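PDB 5Y02: hydroxynitrile lyase from Passiflora edulis, which probably cleaves cyanohydrins such as (R)-mandelonitrile into an aldehyde and hydrogen cyanide, as a homodimeric lyase of the dimeric alpha/beta barrel superfamily. Local coordinates for residues I10-Y15 / T62-S67; I6-V11 / L101-N106. One frame throughout, in Å; residues are numbered along the deposited sequence. Where two conformers were deposited one is given.

Interaction 1. Residues I10-Y15 / T62-S67; sequences IVFNRY and THAYES
Strands 10-15 and 63-67 pair antiparallel in the middle of the sheet. The tight part lies on the face carrying V11, N13, H63 and Y65. Here Y65 and Y15 meet tip to tip, and Y15 OH donates to Y65 OH at 2.7 Å. Y65 OH in turn donates to N13 OD1 at 2.8 Å, reaching the amide from above its carbonyl plane. N13 CG takes the crowded position between the backbone N and C (chi1 88°), which puts ND2 over the centre of the Y15 ring. The edge of that ring stands over the face of H63 in a T-shaped stack, planes at 87°. V11 CG1 packs on Y65 CD1 at 3.8 Å. T62 and H63 both face N13 in a classic beta bulge, and N13 O accepts from T62 N (2.9 Å) and H63 N (3.2 Å). On the other face, F12 CD1 touches A64 CB, and F12 stacks on F12 of the second subunit.

The T62 side chain lies on the looser, solvent side, where a water bridges Y15 N and T62 OG1. R14, also partly exposed, bonds to G60 O.

The buried hydroxyls thus bond in one direction, which probably helps hold the N13 amide.

Interaction 2. Residues I6-V11 / L101-N106; sequences IVRHIV and LNYIIN. With MXN ((2R)-hydroxy(phenyl)ethanenitrile), chain M.
H9 carries the contact with the ligand. Its NE2 is 2.6 Å from O10 of (R)-mandelonitrile, a hydrogen bond in which either could be the donor. V11 CG2 lies 3.8 Å from the nitrile carbon C8, and Y31 also bonds to the ligand.

The second shell is N102. H9 ND1 donates to N102 OD1 at 2.6 Å, on a lone pair and close to the imidazole plane. Ring and amide lie side by side, their planes 14° apart. H9 CG is anti to the backbone N (chi1 173°), which sends the ring toward the pocket. N102 ND2 bonds to E55 of the second subunit, so the dimer helps hold the amide. An alanine at H9 would remove both ring bonds and would probably hold the ligand less firmly, with Y31 left as a hydrogen-bond partner.

Further out, antiparallel backbone bonds hold the register. R8 N donates to Y103 O at 2.8 Å, and I10 N to L101 O at 3.0 Å. On the opposite face, R8 CB sits over the Y103 ring, 3.8 Å from its centroid, in a CH-pi contact. The polar ends of R8 and Y103 both reach E66 of the second subunit. Back on the H9 face, at the strand end, V7 CG2 meets I104 CD1 at 3.5 Å.

Because ND1 donates to N102, a neutral ring would have NE2 as acceptor, consistent with H9 taking a proton from the ligand hydroxyl.

Overall arrangement
Both interactions use strand 7-15, which lies between strands 63-69 and 95-104 in the antiparallel sheet. Their centres are about 13 Å apart, and they share I10 and V11. Along the chain, strand 7-15 comes first, then 63-69, then 95-104. Interaction 1 therefore joins nearer parts of the chain, and interaction 2 joins its two ends. They also touch directly: E66 forms a salt bridge with R8. One sheet face looks to the ligand and helix 21-37; the other packs largely on the second subunit, which also reaches round to H9 and N102. This fits the stress responsive A/B barrel domain, whose sheets pair in the dimer. The pocket and the dimer interface thus share one central strand.

Interaction 1. Residues I10-Y15 / T62-S67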
ATOM      1  N   ILE A  10      -0.061  -0.943   5.562  1.00 15.83           N
ATOM      2  CA  ILE A  10      -0.825  -0.878   4.327  1.00 15.68           C
ATOM      3  C   ILE A  10      -1.505  -2.204   4.072  1.00 14.50           C
ATOM      4  O   ILE A  10      -0.852  -3.221   4.024  1.00 14.62           O
ATOM      5  CB  ILE A  10       0.021  -0.553   3.074  1.00 16.70           C
ATOM      6  CG1 ILE A  10       0.970   0.619   3.320  1.00 18.76           C
ATOM      7  CG2 ILE A  10      -0.902  -0.273   1.897  1.00 16.65           C
ATOM      8  CD1 ILE A  10       0.330   1.940   3.616  1.00 19.36           C
ATOM      9  N   VAL A  11      -2.808  -2.129   3.837  1.00 14.08           N
ATOM     10  CA  VAL A  11      -3.692  -3.264   3.638  1.00 14.41           C
ATOM     11  C   VAL A  11      -4.314  -3.121   2.258  1.00 13.74           C
ATOM     12  O   VAL A  11      -4.846  -2.061   1.908  1.00 13.32           O
ATOM     13  CB  VAL A  11      -4.807  -3.275   4.695  1.00 14.73           C
ATOM     14  CG1 VAL A  11      -5.779  -4.437   4.468  1.00 15.12           C
ATOM     15  CG2 VAL A  11      -4.193  -3.324   6.087  1.00 15.22           C
ATOM     16  N   PHE A  12      -4.236  -4.184   1.466  1.00 13.54           N
ATOM     17  CA  PHE A  12      -5.057  -4.306   0.249  1.00 13.33           C
ATOM     18  C   PHE A  12      -6.035  -5.467   0.490  1.00 13.09           C
ATOM     19  O   PHE A  12      -5.623  -6.508   0.978  1.00 13.92           O
ATOM     20  CB  PHE A  12      -4.247  -4.703  -0.992  1.00 13.72           C
ATOM     21  CG  PHE A  12      -3.216  -3.714  -1.460  1.00 13.74           C
ATOM     22  CD1 PHE A  12      -3.214  -2.380  -1.076  1.00 13.92           C
ATOM     23  CD2 PHE A  12      -2.267  -4.137  -2.371  1.00 13.86           C
ATOM     24  CE1 PHE A  12      -2.267  -1.507  -1.571  1.00 14.39           C
ATOM     25  CE2 PHE A  12      -1.321  -3.257  -2.879  1.00 14.66           C
ATOM     26  CZ  PHE A  12      -1.323  -1.945  -2.472  1.00 14.38           C
ATOM     27  N   ASN A  13      -7.305  -5.307   0.136  1.00 13.62           N
ATOM     28  CA  ASN A  13      -8.246  -6.420   0.201  1.00 13.58           C
ATOM     29  C   ASN A  13      -9.239  -6.441  -0.952  1.00 13.49           C
ATOM     30  O   ASN A  13      -9.292  -5.535  -1.791  1.00 12.44           O
ATOM     31  CB  ASN A  13      -8.957  -6.494   1.578  1.00 13.96           C
ATOM     32  CG  ASN A  13     -10.221  -5.666   1.650  1.00 14.38           C
ATOM     33  OD1 ASN A  13     -10.281  -4.569   1.124  1.00 14.67           O
ATOM     34  ND2 ASN A  13     -11.256  -6.200   2.326  1.00 15.23           N
ATOM     35  N   ARG A  14      -9.992  -7.532  -0.967  1.00 13.14           N
ATOM     36  CA  ARG A  14     -11.121  -7.749  -1.815  1.00 14.48           C
ATOM     37  C   ARG A  14     -12.161  -8.376  -0.897  1.00 14.17           C
ATOM     38  O   ARG A  14     -11.825  -9.274  -0.121  1.00 14.22           O
ATOM     39  CB  ARG A  14     -10.762  -8.736  -2.933  1.00 16.03           C
ATOM     40  CG  ARG A  14     -11.857  -8.914  -3.975  1.00 17.20           C
ATOM     41  CD  ARG A  14     -11.590 -10.153  -4.832  1.00 19.58           C
ATOM     42  NE  ARG A  14     -12.700 -10.323  -5.762  1.00 21.37           N
ATOM     43  CZ  ARG A  14     -12.854  -9.654  -6.906  1.00 24.54           C
ATOM     44  NH1 ARG A  14     -11.948  -8.761  -7.327  1.00 24.33           N
ATOM     45  NH2 ARG A  14     -13.944  -9.875  -7.651  1.00 26.41           N
ATOM     46  N   TYR A  15     -13.386  -7.874  -0.969  1.00 14.95           N
ATOM     47  CA  TYR A  15     -14.481  -8.343  -0.125  1.00 15.31           C
ATOM     48  C   TYR A  15     -15.167  -9.566  -0.702  1.00 16.08           C
ATOM     49  O   TYR A  15     -15.230  -9.746  -1.920  1.00 15.88           O
ATOM     50  CB  TYR A  15     -15.508  -7.241   0.112  1.00 14.92           C
ATOM     51  CG  TYR A  15     -14.987  -6.204   1.071  1.00 15.39           C
ATOM     52  CD1 TYR A  15     -15.030  -6.435   2.448  1.00 15.76           C
ATOM     53  CD2 TYR A  15     -14.405  -5.019   0.614  1.00 15.07           C
ATOM     54  CE1 TYR A  15     -14.535  -5.508   3.349  1.00 15.91           C
ATOM     55  CE2 TYR A  15     -13.920  -4.072   1.509  1.00 15.52           C
ATOM     56  CZ  TYR A  15     -13.979  -4.324   2.869  1.00 16.25           C
ATOM     57  OH  TYR A  15     -13.471  -3.424   3.772  1.00 16.39           O
ATOM     58  N   THR A  62      -9.417  -4.649  -4.575  1.00 15.00           N
ATOM     59  CA  THR A  62     -10.303  -3.530  -4.870  1.00 14.95           C
ATOM     60  C   THR A  62     -10.134  -2.324  -3.961  1.00 14.56           C
ATOM     61  O   THR A  62     -10.491  -1.230  -4.370  1.00 14.96           O
ATOM     62  CB  THR A  62     -11.767  -3.957  -4.811  1.00 15.15           C
ATOM     63  OG1 THR A  62     -12.059  -4.467  -3.511  1.00 14.88           O
ATOM     64  CG2 THR A  62     -12.022  -5.078  -5.862  1.00 16.00           C
ATOM     65  N   HIS A  63      -9.643  -2.544  -2.750  1.00 13.73           N
ATOM     66  CA  HIS A  63      -9.540  -1.515  -1.721  1.00 14.46           C
ATOM     67  C   HIS A  63      -8.140  -1.486  -1.117  1.00 14.17           C
ATOM     68  O   HIS A  63      -7.481  -2.539  -0.949  1.00 13.70           O
ATOM     69  CB  HIS A  63     -10.480  -1.826  -0.589  1.00 14.28           C
ATOM     70  CG  HIS A  63     -11.921  -1.620  -0.900  1.00 15.66           C
ATOM     71  ND1 HIS A  63     -12.629  -2.440  -1.754  1.00 15.28           N
ATOM     72  CD2 HIS A  63     -12.811  -0.725  -0.403  1.00 15.91           C
ATOM     73  CE1 HIS A  63     -13.888  -2.042  -1.783  1.00 16.27           C
ATOM     74  NE2 HIS A  63     -14.026  -1.006  -0.973  1.00 16.40           N
ATOM     75  N   ALA A  64      -7.691  -0.271  -0.792  1.00 13.68           N
ATOM     76  CA  ALA A  64      -6.462  -0.057  -0.049  1.00 13.69           C
ATOM     77  C   ALA A  64      -6.763   0.781   1.187  1.00 13.87           C
ATOM     78  O   ALA A  64      -7.637   1.664   1.154  1.00 12.92           O
ATOM     79  CB  ALA A  64      -5.421   0.653  -0.902  1.00 13.93           C
ATOM     80  N   TYR A  65      -6.021   0.497   2.244  1.00 13.86           N
ATOM     81  CA  TYR A  65      -6.129   1.229   3.515  1.00 14.95           C
ATOM     82  C   TYR A  65      -4.711   1.482   4.018  1.00 15.75           C
ATOM     83  O   TYR A  65      -3.889   0.555   4.074  1.00 15.46           O
ATOM     84  CB  TYR A  65      -6.915   0.428   4.555  1.00 14.72           C
ATOM     85  CG  TYR A  65      -8.115  -0.286   4.010  1.00 14.78           C
ATOM     86  CD1 TYR A  65      -7.962  -1.509   3.352  1.00 14.98           C
ATOM     87  CD2 TYR A  65      -9.398   0.232   4.134  1.00 14.80           C
ATOM     88  CE1 TYR A  65      -9.040  -2.193   2.842  1.00 15.52           C
ATOM     89  CE2 TYR A  65     -10.497  -0.456   3.620  1.00 15.19           C
ATOM     90  CZ  TYR A  65     -10.306  -1.677   2.977  1.00 15.36           C
ATOM     91  OH  TYR A  65     -11.349  -2.397   2.447  1.00 15.74           O
ATOM     92  N   GLU A  66      -4.439   2.717   4.428  1.00 15.49           N
ATOM     93  CA  GLU A  66      -3.125   3.083   4.911  1.00 16.34           C
ATOM     94  C   GLU A  66      -3.261   3.728   6.283  1.00 17.16           C
ATOM     95  O   GLU A  66      -4.222   4.476   6.539  1.00 16.20           O
ATOM     96  CB  GLU A  66      -2.439   4.051   3.929  1.00 19.06           C
ATOM     97  CG  GLU A  66      -3.319   5.194   3.442  1.00 21.30           C
ATOM     98  CD  GLU A  66      -2.577   6.183   2.565  1.00 24.30           C
ATOM     99  OE1 GLU A  66      -1.935   7.092   3.128  1.00 26.52           O
ATOM    100  OE2 GLU A  66      -2.595   6.023   1.318  1.00 26.92           O
ATOM    101  N   SER A  67      -2.298   3.448   7.140  1.00 16.96           N
ATOM    102  CA  SER A  67      -2.213   4.121   8.449  1.00 17.54           C
ATOM    103  C   SER A  67      -0.776   4.130   8.944  1.00 18.12           C
ATOM    104  O   SER A  67       0.117   3.459   8.388  1.00 16.54           O
ATOM    105  CB  SER A  67      -3.158   3.490   9.453  1.00 17.78           C
ATOM    106  OG  SER A  67      -2.979   2.099   9.566  1.00 19.79           O
TER
HETATM  107  O   HOH W   1     -14.103  -6.233  -3.220  1.00 15.34           O

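Interaction 2. Residues I6-V11 / L101-N106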
ATOM      1  N   ILE A   6       9.082   5.270  12.638  1.00 36.99           N
ATOM      2  CA  ILE A   6       7.662   5.309  12.244  1.00 34.01           C
ATOM      3  C   ILE A   6       7.307   4.187  11.240  1.00 29.12           C
ATOM      4  O   ILE A   6       8.033   3.963  10.270  1.00 27.65           O
ATOM      5  CB  ILE A   6       7.328   6.697  11.660  1.00 35.56           C
ATOM      6  CG1 ILE A   6       7.326   7.731  12.795  1.00 38.97           C
ATOM      7  CG2 ILE A   6       5.993   6.705  10.937  1.00 35.94           C
ATOM      8  CD1 ILE A   6       7.557   9.155  12.333  1.00 40.86           C
ATOM      9  N   VAL A   7       6.170   3.538  11.476  1.00 25.55           N
ATOM     10  CA  VAL A   7       5.758   2.323  10.759  1.00 24.72           C
ATOM     11  C   VAL A   7       4.527   2.604   9.913  1.00 23.12           C
ATOM     12  O   VAL A   7       3.524   3.096  10.444  1.00 22.73           O
ATOM     13  CB  VAL A   7       5.353   1.205  11.751  1.00 25.95           C
ATOM     14  CG1 VAL A   7       4.772  -0.000  11.017  1.00 26.98           C
ATOM     15  CG2 VAL A   7       6.527   0.777  12.623  1.00 28.35           C
ATOM     16  N   ARG A   8       4.592   2.261   8.624  1.00 20.71           N
ATOM     17  CA  ARG A   8       3.447   2.312   7.736  1.00 19.25           C
ATOM     18  C   ARG A   8       2.784   0.945   7.706  1.00 18.10           C
ATOM     19  O   ARG A   8       3.452  -0.079   7.611  1.00 17.19           O
ATOM     20  CB  ARG A   8       3.857   2.705   6.320  1.00 21.53           C
ATOM     21  CG  ARG A   8       4.483   4.083   6.184  1.00 23.63           C
ATOM     22  CD  ARG A   8       3.428   5.187   6.266  1.00 25.41           C
ATOM     23  NE  ARG A   8       2.621   5.295   5.050  1.00 24.35           N
ATOM     24  CZ  ARG A   8       1.374   5.772   4.995  1.00 27.99           C
ATOM     25  NH1 ARG A   8       0.718   6.170   6.091  1.00 27.01           N
ATOM     26  NH2 ARG A   8       0.753   5.844   3.818  1.00 28.58           N
ATOM     27  N   HIS A   9       1.464   0.954   7.749  1.00 16.47           N
ATOM     28  CA  HIS A   9       0.655  -0.252   7.769  1.00 16.72           C
ATOM     29  C   HIS A   9      -0.296  -0.122   6.582  1.00 16.06           C
ATOM     30  O   HIS A   9      -1.206   0.718   6.590  1.00 16.15           O
ATOM     31  CB  HIS A   9      -0.089  -0.323   9.107  1.00 16.75           C
ATOM     32  CG  HIS A   9      -1.088  -1.434   9.221  1.00 18.03           C
ATOM     33  ND1 HIS A   9      -0.720  -2.754   9.367  1.00 17.82           N
ATOM     34  CD2 HIS A   9      -2.441  -1.407   9.324  1.00 18.95           C
ATOM     35  CE1 HIS A   9      -1.805  -3.499   9.502  1.00 18.26           C
ATOM     36  NE2 HIS A   9      -2.862  -2.710   9.481  1.00 19.48           N
ATOM     37  N   ILE A  10      -0.061  -0.943   5.562  1.00 15.83           N
ATOM     38  CA  ILE A  10      -0.825  -0.878   4.327  1.00 15.68           C
ATOM     39  C   ILE A  10      -1.505  -2.204   4.072  1.00 14.50           C
ATOM     40  O   ILE A  10      -0.852  -3.221   4.024  1.00 14.62           O
ATOM     41  CB  ILE A  10       0.021  -0.553   3.074  1.00 16.70           C
ATOM     42  CG1 ILE A  10       0.970   0.619   3.320  1.00 18.76           C
ATOM     43  CG2 ILE A  10      -0.902  -0.273   1.897  1.00 16.65           C
ATOM     44  CD1 ILE A  10       0.330   1.940   3.616  1.00 19.36           C
ATOM     45  N   VAL A  11      -2.808  -2.129   3.837  1.00 14.08           N
ATOM     46  CA  VAL A  11      -3.692  -3.264   3.638  1.00 14.41           C
ATOM     47  C   VAL A  11      -4.314  -3.121   2.258  1.00 13.74           C
ATOM     48  O   VAL A  11      -4.846  -2.061   1.908  1.00 13.32           O
ATOM     49  CB  VAL A  11      -4.807  -3.275   4.695  1.00 14.73           C
ATOM     50  CG1 VAL A  11      -5.779  -4.437   4.468  1.00 15.12           C
ATOM     51  CG2 VAL A  11      -4.193  -3.324   6.087  1.00 15.22           C
ATOM     52  N   LEU A 101       1.345  -5.194   4.371  1.00 14.97           N
ATOM     53  CA  LEU A 101       2.745  -4.973   4.633  1.00 14.96           C
ATOM     54  C   LEU A 101       2.866  -3.927   5.730  1.00 15.29           C
ATOM     55  O   LEU A 101       2.082  -2.977   5.764  1.00 16.06           O
ATOM     56  CB  LEU A 101       3.510  -4.531   3.394  1.00 14.82           C
ATOM     57  CG  LEU A 101       4.070  -5.710   2.555  1.00 15.66           C
ATOM     58  CD1 LEU A 101       2.927  -6.393   1.819  1.00 16.10           C
ATOM     59  CD2 LEU A 101       5.124  -5.238   1.573  1.00 16.71           C
ATOM     60  N   ASN A 102       3.839  -4.132   6.604  1.00 15.52           N
ATOM     61  CA  ASN A 102       4.195  -3.167   7.647  1.00 15.90           C
ATOM     62  C   ASN A 102       5.655  -2.839   7.468  1.00 15.59           C
ATOM     63  O   ASN A 102       6.459  -3.755   7.391  1.00 14.96           O
ATOM     64  CB  ASN A 102       4.006  -3.802   9.015  1.00 17.08           C
ATOM     65  CG  ASN A 102       2.554  -4.049   9.329  1.00 17.91           C
ATOM     66  OD1 ASN A 102       1.808  -3.111   9.554  1.00 21.37           O
ATOM     67  ND2 ASN A 102       2.145  -5.308   9.322  1.00 18.03           N
ATOM     68  N   TYR A 103       6.011  -1.555   7.378  1.00 16.36           N
ATOM     69  CA  TYR A 103       7.414  -1.190   7.108  1.00 17.17           C
ATOM     70  C   TYR A 103       7.809   0.146   7.692  1.00 18.20           C
ATOM     71  O   TYR A 103       6.962   1.050   7.831  1.00 17.14           O
ATOM     72  CB  TYR A 103       7.707  -1.172   5.601  1.00 18.21           C
ATOM     73  CG  TYR A 103       6.763  -0.315   4.802  1.00 19.15           C
ATOM     74  CD1 TYR A 103       5.521  -0.822   4.429  1.00 19.95           C
ATOM     75  CD2 TYR A 103       7.095   0.974   4.403  1.00 20.06           C
ATOM     76  CE1 TYR A 103       4.638  -0.085   3.688  1.00 20.52           C
ATOM     77  CE2 TYR A 103       6.195   1.732   3.638  1.00 20.83           C
ATOM     78  CZ  TYR A 103       4.968   1.175   3.291  1.00 20.36           C
ATOM     79  OH  TYR A 103       3.997   1.840   2.547  1.00 23.44           O
ATOM     80  N   ILE A 104       9.105   0.263   7.985  1.00 19.62           N
ATOM     81  CA  ILE A 104       9.707   1.534   8.353  0.54 21.15           C
ATOM     82  C   ILE A 104       9.948   2.318   7.069  1.00 22.31           C
ATOM     83  O   ILE A 104      10.316   1.733   6.053  1.00 21.46           O
ATOM     84  CB  ILE A 104      11.034   1.307   9.114  0.54 22.01           C
ATOM     85  CG1 ILE A 104      10.748   0.630  10.465  0.54 22.74           C
ATOM     86  CG2 ILE A 104      11.830   2.602   9.275  0.54 22.58           C
ATOM     87  CD1 ILE A 104       9.779   1.372  11.354  0.54 23.65           C
ATOM     88  N   ILE A 105       9.776   3.629   7.136  1.00 24.64           N
ATOM     89  CA  ILE A 105       9.950   4.519   5.980  1.00 27.93           C
ATOM     90  C   ILE A 105      11.411   4.761   5.644  1.00 30.92           C
ATOM     91  O   ILE A 105      12.230   5.056   6.531  1.00 27.39           O
ATOM     92  CB  ILE A 105       9.260   5.877   6.238  1.00 30.45           C
ATOM     93  CG1 ILE A 105       7.748   5.683   6.246  1.00 31.15           C
ATOM     94  CG2 ILE A 105       9.657   6.937   5.201  1.00 31.22           C
ATOM     95  CD1 ILE A 105       6.999   6.711   7.079  1.00 33.78           C
ATOM     96  N   ASN A 106      11.718   4.615   4.353  1.00 30.66           N
ATOM     97  CA  ASN A 106      12.940   5.132   3.740  1.00 34.33           C
ATOM     98  C   ASN A 106      12.525   6.157   2.663  1.00 36.40           C
ATOM     99  O   ASN A 106      11.491   6.000   1.997  1.00 28.41           O
ATOM    100  CB  ASN A 106      13.742   4.000   3.091  1.00 36.34           C
ATOM    101  CG  ASN A 106      14.165   2.940   4.083  1.00 37.85           C
ATOM    102  OD1 ASN A 106      14.779   3.252   5.096  1.00 40.84           O
ATOM    103  ND2 ASN A 106      13.843   1.682   3.796  1.00 38.47           N
TER
HETATM  104  C1  MXN M 201      -6.677  -4.415  10.960  1.00 27.71           C
HETATM  105  C2  MXN M 201      -7.348  -5.630  11.071  1.00 27.64           C
HETATM  106  C3  MXN M 201      -7.899  -6.030  12.290  1.00 27.84           C
HETATM  107  C4  MXN M 201      -7.786  -5.195  13.396  1.00 26.04           C
HETATM  108  C5  MXN M 201      -7.108  -3.989  13.299  1.00 26.86           C
HETATM  109  C6  MXN M 201      -6.554  -3.590  12.088  1.00 28.24           C
HETATM  110  C7  MXN M 201      -6.074  -4.062   9.649  1.00 29.36           C
HETATM  111  C8  MXN M 201      -5.074  -5.118   9.371  1.00 29.91           C
HETATM  112  N9  MXN M 201      -4.285  -5.954   9.165  1.00 30.58           N
HETATM  113  O10 MXN M 201      -5.426  -2.777   9.710  1.00 30.85           O
HETATM  114  O   HOH W   2       9.914   5.699   9.516  1.00 38.97           O